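Charybdin (Charybdis maritima, PDB 2B7U) is a plant ribosome-inactivating protein, a single chain whose mixed beta-sheet packs against a bundle of alpha-helices. Local coordinates at residues K90-E95 with R152-S157. Sequence-based numbering, arbitrary orientation.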
loop_
_atom_site.group_PDB
_atom_site.type_symbol
_atom_site.label_atom_id
_atom_site.label_comp_id
_atom_site.label_asym_id
_atom_site.label_seq_id
_atom_site.Cartn_x
_atom_site.Cartn_y
_atom_site.Cartn_z
ATOM N N LYS A 90 3.713 5.405 -21.756
ATOM C CA LYS A 90 2.730 6.404 -21.354
ATOM C C LYS A 90 2.420 6.216 -19.875
ATOM O O LYS A 90 2.174 5.099 -19.449
ATOM C CB LYS A 90 1.451 6.240 -22.159
ATOM C CG LYS A 90 0.275 7.070 -21.703
ATOM C CD LYS A 90 -0.950 6.737 -22.521
ATOM C CE LYS A 90 -2.062 7.725 -22.320
ATOM N NZ LYS A 90 -2.978 7.286 -21.254
ATOM N N TRP A 91 2.453 7.315 -19.119
ATOM C CA TRP A 91 2.077 7.331 -17.704
ATOM C C TRP A 91 0.618 7.701 -17.522
ATOM O O TRP A 91 0.134 8.657 -18.140
ATOM C CB TRP A 91 2.939 8.329 -16.934
ATOM C CG TRP A 91 4.279 7.791 -16.641
ATOM C CD1 TRP A 91 5.422 8.009 -17.341
ATOM C CD2 TRP A 91 4.636 6.928 -15.550
ATOM N NE1 TRP A 91 6.467 7.342 -16.758
ATOM C CE2 TRP A 91 6.018 6.664 -15.660
ATOM C CE3 TRP A 91 3.928 6.352 -14.492
ATOM C CZ2 TRP A 91 6.705 5.851 -14.733
ATOM C CZ3 TRP A 91 4.607 5.536 -13.594
ATOM C CH2 TRP A 91 5.982 5.288 -13.725
ATOM N N LEU A 92 -0.068 6.913 -16.702
ATOM C CA LEU A 92 -1.427 7.182 -16.263
ATOM C C LEU A 92 -1.355 7.531 -14.797
ATOM O O LEU A 92 -0.625 6.885 -14.057
ATOM C CB LEU A 92 -2.303 5.944 -16.405
ATOM C CG LEU A 92 -2.736 5.472 -17.790
ATOM C CD1 LEU A 92 -3.472 6.590 -18.494
ATOM C CD2 LEU A 92 -1.569 4.958 -18.589
ATOM N N GLU A 93 -2.133 8.522 -14.376
ATOM C CA GLU A 93 -2.095 9.005 -13.013
ATOM C C GLU A 93 -3.489 9.038 -12.389
ATOM O O GLU A 93 -4.441 9.510 -13.015
ATOM C CB GLU A 93 -1.457 10.412 -13.007
ATOM C CG GLU A 93 -1.440 11.083 -11.671
ATOM C CD GLU A 93 -0.638 12.367 -11.632
ATOM O OE1 GLU A 93 -0.816 13.108 -10.629
ATOM O OE2 GLU A 93 0.154 12.633 -12.564
ATOM N N LEU A 94 -3.588 8.569 -11.150
ATOM C CA LEU A 94 -4.841 8.529 -10.407
ATOM C C LEU A 94 -5.154 9.912 -9.861
ATOM O O LEU A 94 -4.262 10.657 -9.475
ATOM C CB LEU A 94 -4.762 7.515 -9.256
ATOM C CG LEU A 94 -4.813 6.048 -9.716
ATOM C CD1 LEU A 94 -3.479 5.551 -10.242
ATOM C CD2 LEU A 94 -5.269 5.123 -8.576
ATOM N N GLU A 95 -6.429 10.256 -9.859
ATOM C CA GLU A 95 -6.891 11.527 -9.310
ATOM C C GLU A 95 -6.560 11.678 -7.828
ATOM O O GLU A 95 -6.328 10.698 -7.160
ATOM C CB GLU A 95 -8.413 11.632 -9.493
ATOM C CG GLU A 95 -8.859 11.817 -10.932
ATOM C CD GLU A 95 -10.359 11.594 -11.110
ATOM O OE1 GLU A 95 -10.909 11.969 -12.166
ATOM O OE2 GLU A 95 -10.992 11.024 -10.207
ATOM N N ARG A 152 -12.229 -0.665 -16.560
ATOM C CA ARG A 152 -12.448 -1.795 -15.623
ATOM C C ARG A 152 -11.181 -2.619 -15.393
ATOM O O ARG A 152 -10.833 -2.911 -14.243
ATOM C CB ARG A 152 -13.523 -2.759 -16.120
ATOM C CG ARG A 152 -14.940 -2.325 -15.956
ATOM C CD ARG A 152 -15.809 -3.568 -15.753
ATOM N NE ARG A 152 -17.018 -3.551 -16.557
ATOM C CZ ARG A 152 -17.810 -4.609 -16.740
ATOM N NH1 ARG A 152 -17.519 -5.786 -16.171
ATOM N NH2 ARG A 152 -18.899 -4.497 -17.495
ATOM N N ASP A 153 -10.525 -3.016 -16.493
ATOM C CA ASP A 153 -9.311 -3.834 -16.436
ATOM C C ASP A 153 -8.225 -3.095 -15.654
ATOM O O ASP A 153 -7.505 -3.694 -14.834
ATOM C CB ASP A 153 -8.733 -4.086 -17.830
ATOM C CG ASP A 153 -9.515 -5.100 -18.665
ATOM O OD1 ASP A 153 -10.357 -5.830 -18.138
ATOM O OD2 ASP A 153 -9.237 -5.172 -19.890
ATOM N N ARG A 154 -8.091 -1.793 -15.917
ATOM C CA ARG A 154 -7.053 -1.005 -15.248
ATOM C C ARG A 154 -7.325 -0.917 -13.757
ATOM O O ARG A 154 -6.433 -1.172 -12.931
ATOM C CB ARG A 154 -6.968 0.400 -15.820
ATOM C CG ARG A 154 -6.486 0.454 -17.261
ATOM C CD ARG A 154 -6.685 1.862 -17.817
ATOM N NE ARG A 154 -5.844 2.087 -18.996
ATOM C CZ ARG A 154 -5.692 3.252 -19.618
ATOM N NH1 ARG A 154 -6.399 4.320 -19.278
ATOM N NH2 ARG A 154 -4.816 3.347 -20.612
ATOM N N ALA A 155 -8.556 -0.572 -13.410
ATOM C CA ALA A 155 -8.919 -0.397 -12.000
ATOM C C ALA A 155 -8.813 -1.721 -11.232
ATOM O O ALA A 155 -8.281 -1.769 -10.106
ATOM C CB ALA A 155 -10.301 0.177 -11.885
ATOM N N ARG A 156 -9.272 -2.815 -11.830
ATOM C CA ARG A 156 -9.206 -4.103 -11.151
ATOM C C ARG A 156 -7.759 -4.476 -10.883
ATOM O O ARG A 156 -7.382 -4.946 -9.802
ATOM C CB ARG A 156 -9.867 -5.202 -11.973
ATOM C CG ARG A 156 -9.938 -6.535 -11.227
ATOM C CD ARG A 156 -10.529 -7.630 -12.108
ATOM N NE ARG A 156 -10.968 -8.783 -11.323
ATOM C CZ ARG A 156 -10.149 -9.681 -10.782
ATOM N NH1 ARG A 156 -10.644 -10.704 -10.070
ATOM N NH2 ARG A 156 -8.837 -9.561 -10.954
ATOM N N SER A 157 -6.925 -4.267 -11.891
ATOM C CA SER A 157 -5.542 -4.611 -11.786
ATOM C C SER A 157 -4.823 -3.763 -10.732
ATOM O O SER A 157 -3.948 -4.271 -10.020
ATOM C CB SER A 157 -4.880 -4.457 -13.143
ATOM O OG SER A 157 -5.465 -5.348 -14.076
HETATM O O HOH W 1 -4.718 5.459 -22.634
#
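Arg-154 reaches out from helix 151-170 to lay its guanidinium against Leu-92 of strand 91-93, joining the mixed beta-sheet to the helical part of the ribosome-inactivating protein fold. The two backbones stay well apart, with the CA atoms of Leu-92 and Arg-154 at 10.0 Å, and the long arginine chain bridges the gap. From CB, which points toward the strand, a chi1 of -67° sets CG opposite the carbonyl carbon, and the chain then runs extended through CD to NE. There NE meets the carbonyl O of Ser-148, a bond that ties the guanidinium back to the residues preceding its own helix. Beyond it, CZ lies 4.1 Å from CG of Leu-92, which stands over one face of the planar group, 3.9 Å above the plane and off-centre, nearer the border of the group. The two side chains cross at about a right angle. NH1 comes nearest the leucine, 3.8 Å from CD1, while Met-85 and Leu-111 also touch the arginine side chain. NH2 also lies against Leu-92, with CG 4.1 Å away, and has Lys-90 as a further neighbour. The lysine amine comes near, with NZ 4.4 Å from NH2, approaching obliquely to the guanidinium plane. The salt bridge from Lys-90 NZ to OE1 of Glu-109 presumably eases the repulsion between the two cations. A water links the two cationic groups, accepting from NZ of Lys-90 and, at 2.9 Å, from NH2 of Arg-154.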